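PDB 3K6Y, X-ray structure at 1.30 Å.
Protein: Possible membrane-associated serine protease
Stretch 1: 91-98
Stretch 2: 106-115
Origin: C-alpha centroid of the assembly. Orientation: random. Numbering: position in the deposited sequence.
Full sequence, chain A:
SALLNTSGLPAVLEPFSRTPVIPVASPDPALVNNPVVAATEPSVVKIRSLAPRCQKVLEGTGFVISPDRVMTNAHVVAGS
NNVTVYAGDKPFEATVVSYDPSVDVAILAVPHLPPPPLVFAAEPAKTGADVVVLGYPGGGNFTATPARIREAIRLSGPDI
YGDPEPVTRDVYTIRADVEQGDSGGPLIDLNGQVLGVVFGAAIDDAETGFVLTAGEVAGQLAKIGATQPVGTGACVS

Stretch 1 (91-98) PFEATVVS
Stretch 2, residues 106-115: AILAVPHLPP

Residues 95-98 pair with 106-109 as antiparallel strands of one chain; the rest of stretch 2, from Val110 on, is loop or turn. The axes of strands 95-98 and 106-109 approach to 4.6 Å, with 130° between their N-to-C directions. Stretch 2 has phi/psi Ala106 -127/148, Ile107 -118/133, Leu108 -108/136, Ala109 -90/125, Val110 -135/85, Pro111 -56/138, His112 63/33, Leu113 -80/118, Pro114 -65/-42 and Pro115 -68/155. Together the stretches bury 615 Å², both sides summed.

Pro91 is extended (phi/psi -83/144) and makes no contact. Phe92 (-131/132) points toward stretch 2, with chi1 -68° (m) and chi2 85°. Its ring meets the loop that follows strand 106-109. There Val110 to Leu113 form a type II turn, with a weak 3.5 Å hydrogen bond from Leu113 N to Val110 O. Leu113 (chi1 t, chi2 p) sets CD1 over one face of the Phe92 ring, 4.2 Å from its centroid, a CH-pi contact. Phe92 CZ lies 3.4 Å from Pro114 CD, and Phe92 CB lies 3.6 Å from Val110 CG1. These contacts are apolar.

Glu93 (-66/142; chi1 m, chi2 t) is exposed, its CA-to-CB bond sideways. Water 1 joins the backbones here, donating to Glu93 O and Pro111 O at 2.8 Å each. Ala94 (-132/153) places CA 3.3 Å from Ala109 O in a CA-H...O contact. Ala94 CB packs 4.0 Å from Val110 CG2.

Thr95 (-122/135, chi1 m) and Ala109 form a hydrogen-bonded pair, CA atoms 5.1 Å apart. Thr95 N donates to Ala109 O at 2.9 Å, and Ala109 N donates to Thr95 O at 2.8 Å. Thr95 O also receives a CA-H...O contact from Leu108 CA at 3.2 Å. Water 2 lies 2.6 Å from Thr95 OG1 and donates to Ala109 O at 3.1 Å.

Val96 (-83/110, chi1 t) faces Leu108 (chi1 m, chi2 t) in a non-hydrogen-bonded pair. Both side chains lie on the same face of the sheet, opposite that of Thr95 and Ala109. Val96 CG2 meets Leu108 CD2 at 3.8 Å.

A beta bulge follows, shifting the register by one. Val97 (-106/-13, chi1 m) leaves the extended conformation, so two successive amides converge on one carbonyl. Val97 N donates to Ile107 O at 3.0 Å; Ser98 N adds a weak bond to Ile107 O at 3.3 Å. Val97 CG1 packs 3.8 Å from Ala109 CB.

Ser98 (-146/139, chi1 t) pairs with Ile107 (chi1 m, chi2 t), CA atoms 5.0 Å apart. Ile107 N donates to Ser98 O at 2.9 Å. Ala106 CA makes a CA-H...O contact with Ser98 O at 3.2 Å.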

# COMPACT_ATOMS: atom_id res chain seq x y z
N PRO A 91 20.09 -16.17 7.39
CA PRO A 91 18.94 -15.27 7.39
C PRO A 91 19.00 -14.17 8.44
O PRO A 91 19.47 -14.38 9.58
CB PRO A 91 17.77 -16.21 7.71
CG PRO A 91 18.39 -17.28 8.56
CD PRO A 91 19.79 -17.46 8.07
N PHE A 92 18.49 -13.00 8.07
CA PHE A 92 18.39 -11.85 8.99
C PHE A 92 16.98 -11.32 8.89
O PHE A 92 16.47 -11.11 7.80
CB PHE A 92 19.40 -10.77 8.58
CG PHE A 92 20.82 -11.19 8.80
CD1 PHE A 92 21.50 -11.93 7.84
CD2 PHE A 92 21.45 -10.91 10.01
CE1 PHE A 92 22.80 -12.38 8.07
CE2 PHE A 92 22.76 -11.37 10.24
CZ PHE A 92 23.41 -12.10 9.28
N GLU A 93 16.37 -11.08 10.04
CA GLU A 93 15.07 -10.43 10.07
C GLU A 93 15.21 -8.99 9.58
O GLU A 93 16.21 -8.32 9.84
CB GLU A 93 14.52 -10.44 11.50
CG GLU A 93 14.18 -11.85 12.03
CD GLU A 93 13.53 -11.84 13.40
OE1 GLU A 93 12.92 -10.81 13.77
OE2 GLU A 93 13.61 -12.87 14.10
N ALA A 94 14.20 -8.55 8.84
CA ALA A 94 14.20 -7.20 8.28
C ALA A 94 12.86 -6.54 8.56
O ALA A 94 11.82 -7.20 8.71
CB ALA A 94 14.46 -7.26 6.82
N THR A 95 12.90 -5.21 8.61
CA THR A 95 11.71 -4.37 8.75
C THR A 95 11.69 -3.42 7.55
O THR A 95 12.71 -2.82 7.23
CB THR A 95 11.77 -3.53 10.08
OG1 THR A 95 11.82 -4.46 11.18
CG2 THR A 95 10.54 -2.67 10.23
N VAL A 96 10.53 -3.25 6.92
CA VAL A 96 10.42 -2.28 5.83
C VAL A 96 10.19 -0.90 6.48
O VAL A 96 9.13 -0.65 7.06
CB VAL A 96 9.24 -2.63 4.90
CG1 VAL A 96 9.18 -1.63 3.77
CG2 VAL A 96 9.38 -4.06 4.35
N VAL A 97 11.18 -0.01 6.40
CA VAL A 97 11.07 1.29 7.05
C VAL A 97 10.84 2.44 6.09
O VAL A 97 10.48 3.54 6.52
CB VAL A 97 12.29 1.60 7.98
CG1 VAL A 97 12.37 0.55 9.07
CG2 VAL A 97 13.60 1.68 7.19
N SER A 98 11.01 2.19 4.80
CA SER A 98 10.64 3.16 3.76
C SER A 98 10.17 2.35 2.57
O SER A 98 10.74 1.31 2.24
CB SER A 98 11.83 4.05 3.40
OG SER A 98 11.51 4.95 2.37
N ALA A 106 12.41 0.40 -1.78
CA ALA A 106 12.18 0.16 -0.36
C ALA A 106 13.51 0.16 0.35
O ALA A 106 14.54 -0.25 -0.21
CB ALA A 106 11.44 -1.18 -0.12
N ILE A 107 13.50 0.61 1.61
CA ILE A 107 14.68 0.49 2.47
C ILE A 107 14.29 -0.40 3.63
O ILE A 107 13.22 -0.21 4.25
CB ILE A 107 15.19 1.87 2.97
CG1 ILE A 107 15.64 2.71 1.76
CG2 ILE A 107 16.34 1.68 3.97
CD1 ILE A 107 16.07 4.15 2.10
N LEU A 108 15.17 -1.36 3.90
CA LEU A 108 14.98 -2.31 4.98
C LEU A 108 15.95 -2.02 6.10
O LEU A 108 17.14 -1.80 5.86
CB LEU A 108 15.25 -3.74 4.48
CG LEU A 108 14.52 -4.13 3.21
CD1 LEU A 108 14.90 -5.53 2.81
CD2 LEU A 108 13.01 -4.05 3.33
N ALA A 109 15.42 -2.07 7.33
CA ALA A 109 16.27 -2.07 8.53
C ALA A 109 16.60 -3.51 8.88
O ALA A 109 15.69 -4.35 9.01
CB ALA A 109 15.55 -1.39 9.70
N VAL A 110 17.88 -3.82 8.99
CA VAL A 110 18.34 -5.21 9.15
C VAL A 110 19.39 -5.24 10.25
O VAL A 110 20.59 -5.09 10.01
CB VAL A 110 18.95 -5.75 7.84
CG1 VAL A 110 19.17 -7.27 7.95
CG2 VAL A 110 18.04 -5.43 6.63
N PRO A 111 18.94 -5.34 11.50
CA PRO A 111 19.88 -5.33 12.63
C PRO A 111 20.96 -6.39 12.54
O PRO A 111 20.69 -7.54 12.17
CB PRO A 111 18.98 -5.61 13.84
CG PRO A 111 17.66 -5.09 13.44
CD PRO A 111 17.54 -5.34 11.96
N HIS A 112 22.19 -5.97 12.87
CA HIS A 112 23.35 -6.87 12.99
C HIS A 112 23.73 -7.54 11.67
O HIS A 112 24.27 -8.65 11.65
CB HIS A 112 23.14 -7.89 14.11
CG HIS A 112 22.68 -7.27 15.40
ND1 HIS A 112 21.47 -7.55 15.98
CD2 HIS A 112 23.25 -6.31 16.17
CE1 HIS A 112 21.33 -6.83 17.08
NE2 HIS A 112 22.40 -6.07 17.22
N LEU A 113 23.52 -6.84 10.56
CA LEU A 113 23.85 -7.36 9.24
C LEU A 113 25.37 -7.16 9.03
O LEU A 113 25.85 -6.04 9.04
CB LEU A 113 23.06 -6.59 8.20
CG LEU A 113 23.31 -7.00 6.76
CD1 LEU A 113 22.97 -8.46 6.52
CD2 LEU A 113 22.50 -6.07 5.88
N PRO A 114 26.14 -8.25 8.86
CA PRO A 114 27.60 -8.06 8.79
C PRO A 114 28.23 -7.26 7.64
O PRO A 114 29.16 -6.53 7.89
CB PRO A 114 28.16 -9.50 8.83
CG PRO A 114 27.08 -10.28 9.49
CD PRO A 114 25.79 -9.68 8.94
N PRO A 115 27.78 -7.43 6.39
CA PRO A 115 28.56 -6.80 5.32
C PRO A 115 28.54 -5.28 5.29
O PRO A 115 27.57 -4.65 5.73
CB PRO A 115 27.97 -7.37 4.04
CG PRO A 115 26.63 -7.87 4.42
CD PRO A 115 26.72 -8.30 5.85
O HOH W 1 18.28 -8.80 11.70
O HOH W 2 14.30 -4.66 11.75